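PDB 6VOW: multicopper oxidase from Pseudomonas thermotolerans, which probably couples the one-electron oxidation of substrates to the reduction of dioxygen to water, as laccase-type multicopper oxidases do. Local coordinates for residues T201-N204 with N208-L211; G278-L283 with P287-T292. All coordinates share one frame; numbering follows the deposited sequence.

Contact 1 and contact 2 lie about 10 Å apart, centre to centre, on the same side of the chain's centre, and they follow one another along the chain. Contact 1 takes the chain from edge strand 200-203 of one sheet to edge strand 210-214 of another; contact 2 is the hairpin 280-285/288-296, whose second strand adjoins 210-214 in that second sheet. Leu211 N lies 2.6 Å from Thr292 O and Pro209 O lies 2.9 Å from Thr292 N, both probable hydrogen bonds. The two contacts thus meet at strands 210-214 and 288-296 of one sheet, in a two-sheet domain consistent with the middle cupredoxin-like domain of a laccase; neither contains a copper ligand.

Contact 1 of 2, residues T201-N204 with N208-L211; sequences TTVN and NPTL
Val203 meets Pro209 and Leu211 in an apolar contact between two beta sheets, at the point where the chain leaves one sheet and enters the other. Strand 200-203 is the outermost strand of a six-stranded sheet and strand 210-214 an outermost strand of a five-stranded one. The segments share no hydrogen bond and meet through apolar side chains, which shows that they pack rather than pair; the contact buries 160 Å² in all. Val203 gives the largest single share, its side chain crossing the Pro209 ring at about a right angle. Val203 CB sits 3.8 Å from Pro209 CD, while CG1 reaches Pro209 CG at 3.9 Å. The same Pro209 CG also rests 3.8 Å from Val203 O, so one corner of the ring covers both a methyl and a carbonyl oxygen. CG1 is roughly anti to the Val203 backbone N (chi1 158°), which carries it toward the second strand, where it approaches Leu211 CD1 at 4.4 Å, a looser touch. With a glycine in place of Pro209, Val203 would probably lose the ring that covers its CB and CG1, leaving a gap between the sheets and a linker freer to turn. The two segments are held by different neighbours: Thr202 and Asn204 bond through their backbones to Lys172 and Ser170, whereas Pro209 and Leu211 bond to Thr292. Leu169, touched by both Val203 and Leu211, extends the apolar layer. Such a crossing between edge strands, with apolar residues between facing sheets, is characteristic of a beta sandwich, consistent with the Greek-key cupredoxin-like domains of multicopper oxidases.

Contact 2 of 2, residues G278-L283 with P287-T292; sequences GRELPL and PLRLAT
Leu283, facing both Leu290 and Ala291, marks a classic beta bulge in the antiparallel hairpin of strands 280-285 and 288-296. The bonding agrees: its carbonyl oxygen accepts two backbone bonds, from Leu290 N to Leu283 O at 2.8 Å (157° at the hydrogen) and from Ala291 N to the same oxygen at 3.3 Å, the latter donor tilted 25° from the carbonyl plane. In return, Leu283 N donates to Ala291 O at 2.6 Å, closing the hydrogen-bonded pair. The next pair, Pro282 with Thr292, is non-hydrogen-bonded, so the proline's missing N-H costs this pairing nothing; here Thr292 CA makes a CA-H...O contact with Leu281 O at 3.3 Å. Leu283 CB packs against Ala291 CB at 4.4 Å, and Leu169 and Leu171 of strand 165-174 meet Leu283 and Leu290 respectively, placing these residues against the neighbouring sheet. On the exposed side of the hairpin, Glu280 holds CG anti to its backbone N (chi1 173°) and bends at chi2, bringing OE1 to the edge of the Arg289 guanidinium, near its plane, in a long salt bridge of 4.0 Å to NH2. The chain turns a corner at Leu290, at the bulge: a classic bulge in an antiparallel hairpin of a beta sandwich.

Contact 1 of 2, residues T201-N204 with N208-L211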
ATOM      1  N   THR A 201       5.341  14.567   8.113  1.00 40.48           N
ATOM      2  CA  THR A 201       5.811  13.307   7.535  1.00 40.47           C
ATOM      3  C   THR A 201       6.573  12.602   8.619  1.00 38.23           C
ATOM      4  O   THR A 201       7.222  13.223   9.447  1.00 38.79           O
ATOM      5  CB  THR A 201       6.642  13.549   6.294  1.00 50.34           C
ATOM      6  OG1 THR A 201       5.775  14.075   5.272  1.00 47.38           O
ATOM      7  CG2 THR A 201       7.199  12.298   5.776  1.00 57.85           C
ATOM      8  N   THR A 202       6.375  11.305   8.669  1.00 38.34           N
ATOM      9  CA  THR A 202       6.982  10.459   9.656  1.00 38.48           C
ATOM     10  C   THR A 202       7.360   9.163   8.922  1.00 37.75           C
ATOM     11  O   THR A 202       6.780   8.765   7.913  1.00 38.17           O
ATOM     12  CB  THR A 202       6.010  10.072  10.778  1.00 40.65           C
ATOM     13  OG1 THR A 202       4.830   9.543  10.195  1.00 46.13           O
ATOM     14  CG2 THR A 202       5.653  11.240  11.759  1.00 49.11           C
ATOM     15  N   VAL A 203       8.375   8.546   9.466  1.00 35.46           N
ATOM     16  CA  VAL A 203       8.806   7.220   9.113  1.00 41.00           C
ATOM     17  C   VAL A 203       8.705   6.485  10.389  1.00 39.78           C
ATOM     18  O   VAL A 203       9.395   6.862  11.359  1.00 39.41           O
ATOM     19  CB  VAL A 203      10.259   7.217   8.632  1.00 44.11           C
ATOM     20  CG1 VAL A 203      10.871   5.840   8.766  1.00 43.49           C
ATOM     21  CG2 VAL A 203      10.291   7.622   7.179  1.00 46.35           C
ATOM     22  N   ASN A 204       7.857   5.453  10.389  1.00 41.07           N
ATOM     23  CA  ASN A 204       7.596   4.649  11.617  1.00 41.74           C
ATOM     24  C   ASN A 204       7.189   5.525  12.783  1.00 43.51           C
ATOM     25  O   ASN A 204       7.693   5.391  13.892  1.00 41.16           O
ATOM     26  CB  ASN A 204       8.856   3.803  11.959  1.00 40.34           C
ATOM     27  CG  ASN A 204       9.250   2.840  10.821  1.00 40.26           C
ATOM     28  OD1 ASN A 204       8.447   2.500   9.978  1.00 43.01           O
ATOM     29  ND2 ASN A 204      10.486   2.407  10.807  1.00 42.43           N
ATOM     30  N   ASN A 208      11.464  12.226  10.625  1.00 51.16           N
ATOM     31  CA  ASN A 208      12.808  12.219  10.161  1.00 51.48           C
ATOM     32  C   ASN A 208      13.783  11.513  11.101  1.00 47.86           C
ATOM     33  O   ASN A 208      14.698  12.151  11.629  1.00 52.98           O
ATOM     34  CB  ASN A 208      13.254  13.654   9.857  1.00 59.41           C
ATOM     35  CG  ASN A 208      14.627  13.703   9.262  1.00 57.97           C
ATOM     36  OD1 ASN A 208      14.974  12.879   8.420  1.00 65.56           O
ATOM     37  ND2 ASN A 208      15.443  14.633   9.730  1.00 53.70           N
ATOM     38  N   PRO A 209      13.596  10.206  11.310  1.00 40.96           N
ATOM     39  CA  PRO A 209      14.469   9.481  12.231  1.00 41.50           C
ATOM     40  C   PRO A 209      15.814   9.138  11.589  1.00 44.93           C
ATOM     41  O   PRO A 209      15.991   9.216  10.372  1.00 53.02           O
ATOM     42  CB  PRO A 209      13.663   8.245  12.546  1.00 39.82           C
ATOM     43  CG  PRO A 209      13.006   7.935  11.257  1.00 43.50           C
ATOM     44  CD  PRO A 209      12.632   9.300  10.688  1.00 46.11           C
ATOM     45  N   THR A 210      16.781   8.826  12.441  1.00 55.32           N
ATOM     46  CA  THR A 210      18.075   8.331  12.037  1.00 53.87           C
ATOM     47  C   THR A 210      17.964   6.837  12.279  1.00 52.47           C
ATOM     48  O   THR A 210      17.704   6.403  13.397  1.00 52.39           O
ATOM     49  CB  THR A 210      19.211   9.000  12.835  1.00 52.32           C
ATOM     50  OG1 THR A 210      19.129   8.637  14.219  1.00 63.46           O
ATOM     51  CG2 THR A 210      19.086  10.501  12.740  1.00 61.31           C
ATOM     52  N   LEU A 211      18.078   6.058  11.221  1.00 50.27           N
ATOM     53  CA  LEU A 211      18.063   4.598  11.336  1.00 53.02           C
ATOM     54  C   LEU A 211      19.431   4.003  11.157  1.00 53.48           C
ATOM     55  O   LEU A 211      20.092   4.232  10.135  1.00 54.75           O
ATOM     56  CB  LEU A 211      17.158   4.034  10.280  1.00 53.35           C
ATOM     57  CG  LEU A 211      15.825   4.794  10.415  1.00 52.03           C
ATOM     58  CD1 LEU A 211      15.150   4.697   9.067  1.00 65.41           C
ATOM     59  CD2 LEU A 211      14.952   4.280  11.579  1.00 43.91           C
TER

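Contact 2 of 2, residues G278-L283 with P287-T292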
ATOM      1  N   GLY A 278      30.123   5.259  10.083  1.00 53.92           N
ATOM      2  CA  GLY A 278      29.954   6.681  10.303  1.00 55.40           C
ATOM      3  C   GLY A 278      29.356   7.489   9.155  1.00 48.95           C
ATOM      4  O   GLY A 278      29.010   8.632   9.390  1.00 55.30           O
ATOM      5  N   ARG A 279      29.225   6.964   7.937  1.00 51.76           N
ATOM      6  CA  ARG A 279      28.490   7.679   6.850  1.00 52.33           C
ATOM      7  C   ARG A 279      27.013   7.704   7.171  1.00 57.26           C
ATOM      8  O   ARG A 279      26.483   6.870   7.922  1.00 49.40           O
ATOM      9  CB  ARG A 279      28.669   7.028   5.465  1.00 54.19           C
ATOM     10  CG  ARG A 279      30.089   7.017   4.925  1.00 60.60           C
ATOM     11  CD  ARG A 279      30.621   8.368   4.524  1.00 59.96           C
ATOM     12  NE  ARG A 279      31.881   8.218   3.763  1.00 67.44           N
ATOM     13  CZ  ARG A 279      32.023   8.213   2.421  1.00 66.76           C
ATOM     14  NH1 ARG A 279      31.001   8.359   1.555  1.00 67.52           N
ATOM     15  NH2 ARG A 279      33.242   8.063   1.918  1.00 74.42           N
ATOM     16  N   GLU A 280      26.352   8.694   6.596  1.00 61.36           N
ATOM     17  CA  GLU A 280      24.980   9.006   6.942  1.00 58.29           C
ATOM     18  C   GLU A 280      24.433   9.404   5.610  1.00 62.51           C
ATOM     19  O   GLU A 280      25.035  10.220   4.891  1.00 62.89           O
ATOM     20  CB  GLU A 280      24.987  10.133   7.944  1.00 56.65           C
ATOM     21  CG  GLU A 280      23.656  10.691   8.286  1.00 65.50           C
ATOM     22  CD  GLU A 280      23.667  12.188   8.657  1.00 82.96           C
ATOM     23  OE1 GLU A 280      22.953  13.031   7.986  1.00 78.84           O
ATOM     24  OE2 GLU A 280      24.380  12.522   9.642  1.00 85.98           O
ATOM     25  N   LEU A 281      23.367   8.732   5.218  1.00 62.13           N
ATOM     26  CA  LEU A 281      22.760   8.979   3.939  1.00 62.22           C
ATOM     27  C   LEU A 281      21.357   9.445   4.186  1.00 55.04           C
ATOM     28  O   LEU A 281      20.692   8.965   5.135  1.00 57.17           O
ATOM     29  CB  LEU A 281      22.670   7.697   3.138  1.00 76.31           C
ATOM     30  CG  LEU A 281      23.911   6.968   2.626  1.00 88.12           C
ATOM     31  CD1 LEU A 281      25.214   7.498   3.173  1.00 93.23           C
ATOM     32  CD2 LEU A 281      23.740   5.472   2.909  1.00 98.02           C
ATOM     33  N   PRO A 282      20.867  10.346   3.331  1.00 59.54           N
ATOM     34  CA  PRO A 282      19.514  10.819   3.603  1.00 52.40           C
ATOM     35  C   PRO A 282      18.537  10.180   2.653  1.00 44.08           C
ATOM     36  O   PRO A 282      18.752  10.162   1.449  1.00 50.32           O
ATOM     37  CB  PRO A 282      19.652  12.327   3.385  1.00 56.26           C
ATOM     38  CG  PRO A 282      20.890  12.494   2.516  1.00 52.83           C
ATOM     39  CD  PRO A 282      21.497  11.169   2.281  1.00 54.61           C
ATOM     40  N   LEU A 283      17.496   9.571   3.199  1.00 39.68           N
ATOM     41  CA  LEU A 283      16.408   9.117   2.377  1.00 42.74           C
ATOM     42  C   LEU A 283      15.482  10.320   2.245  1.00 41.77           C
ATOM     43  O   LEU A 283      15.155  10.939   3.240  1.00 44.37           O
ATOM     44  CB  LEU A 283      15.709   7.898   3.015  1.00 43.03           C
ATOM     45  CG  LEU A 283      14.508   7.393   2.230  1.00 41.14           C
ATOM     46  CD1 LEU A 283      14.941   6.720   0.959  1.00 45.77           C
ATOM     47  CD2 LEU A 283      13.737   6.478   3.087  1.00 46.54           C
ATOM     48  N   PRO A 287      13.628  17.158  -1.969  1.00 53.33           N
ATOM     49  CA  PRO A 287      14.735  17.731  -1.180  1.00 50.92           C
ATOM     50  C   PRO A 287      14.550  17.541   0.328  1.00 44.43           C
ATOM     51  O   PRO A 287      15.379  17.936   1.147  1.00 47.77           O
ATOM     52  CB  PRO A 287      14.640  19.214  -1.545  1.00 56.04           C
ATOM     53  CG  PRO A 287      13.177  19.472  -1.741  1.00 47.91           C
ATOM     54  CD  PRO A 287      12.666  18.215  -2.401  1.00 58.48           C
ATOM     55  N   LEU A 288      13.435  16.954   0.703  1.00 39.92           N
ATOM     56  CA  LEU A 288      13.104  16.835   2.107  1.00 47.79           C
ATOM     57  C   LEU A 288      13.581  15.475   2.617  1.00 47.12           C
ATOM     58  O   LEU A 288      13.251  14.447   2.019  1.00 55.62           O
ATOM     59  CB  LEU A 288      11.573  16.953   2.279  1.00 57.05           C
ATOM     60  CG  LEU A 288      10.958  18.263   1.801  1.00 57.53           C
ATOM     61  CD1 LEU A 288       9.449  18.159   1.918  1.00 61.56           C
ATOM     62  CD2 LEU A 288      11.518  19.466   2.602  1.00 54.82           C
ATOM     63  N   ARG A 289      14.290  15.476   3.742  1.00 42.08           N
ATOM     64  CA  ARG A 289      14.688  14.230   4.398  1.00 43.16           C
ATOM     65  C   ARG A 289      13.482  13.614   5.064  1.00 46.55           C
ATOM     66  O   ARG A 289      12.800  14.249   5.857  1.00 53.57           O
ATOM     67  CB  ARG A 289      15.713  14.435   5.498  1.00 39.72           C
ATOM     68  CG  ARG A 289      16.988  15.086   5.110  1.00 43.55           C
ATOM     69  CD  ARG A 289      17.378  15.987   6.311  1.00 49.31           C
ATOM     70  NE  ARG A 289      18.494  15.485   7.107  1.00 51.64           N
ATOM     71  CZ  ARG A 289      18.865  15.973   8.273  1.00 49.00           C
ATOM     72  NH1 ARG A 289      18.172  16.929   8.860  1.00 53.28           N
ATOM     73  NH2 ARG A 289      19.910  15.446   8.911  1.00 63.32           N
ATOM     74  N   LEU A 290      13.281  12.353   4.738  1.00 41.24           N
ATOM     75  CA  LEU A 290      12.304  11.471   5.372  1.00 40.94           C
ATOM     76  C   LEU A 290      12.975  10.749   6.544  1.00 41.60           C
ATOM     77  O   LEU A 290      12.404  10.539   7.601  1.00 39.27           O
ATOM     78  CB  LEU A 290      11.904  10.450   4.341  1.00 42.25           C
ATOM     79  CG  LEU A 290      11.042  10.973   3.194  1.00 42.43           C
ATOM     80  CD1 LEU A 290      10.798   9.900   2.103  1.00 46.05           C
ATOM     81  CD2 LEU A 290       9.783  11.502   3.835  1.00 45.70           C
ATOM     82  N   ALA A 291      14.220  10.402   6.338  1.00 44.11           N
ATOM     83  CA  ALA A 291      14.997   9.632   7.269  1.00 44.03           C
ATOM     84  C   ALA A 291      16.424   9.746   6.834  1.00 40.44           C
ATOM     85  O   ALA A 291      16.729   9.971   5.683  1.00 44.99           O
ATOM     86  CB  ALA A 291      14.593   8.148   7.252  1.00 56.78           C
ATOM     87  N   THR A 292      17.265   9.505   7.805  1.00 39.89           N
ATOM     88  CA  THR A 292      18.656   9.388   7.696  1.00 50.55           C
ATOM     89  C   THR A 292      19.105   7.941   8.067  1.00 44.06           C
ATOM     90  O   THR A 292      18.789   7.455   9.133  1.00 52.72           O
ATOM     91  CB  THR A 292      19.267  10.421   8.663  1.00 48.33           C
ATOM     92  OG1 THR A 292      18.832  11.722   8.277  1.00 58.45           O
ATOM     93  CG2 THR A 292      20.658  10.418   8.538  1.00 50.64           C
TER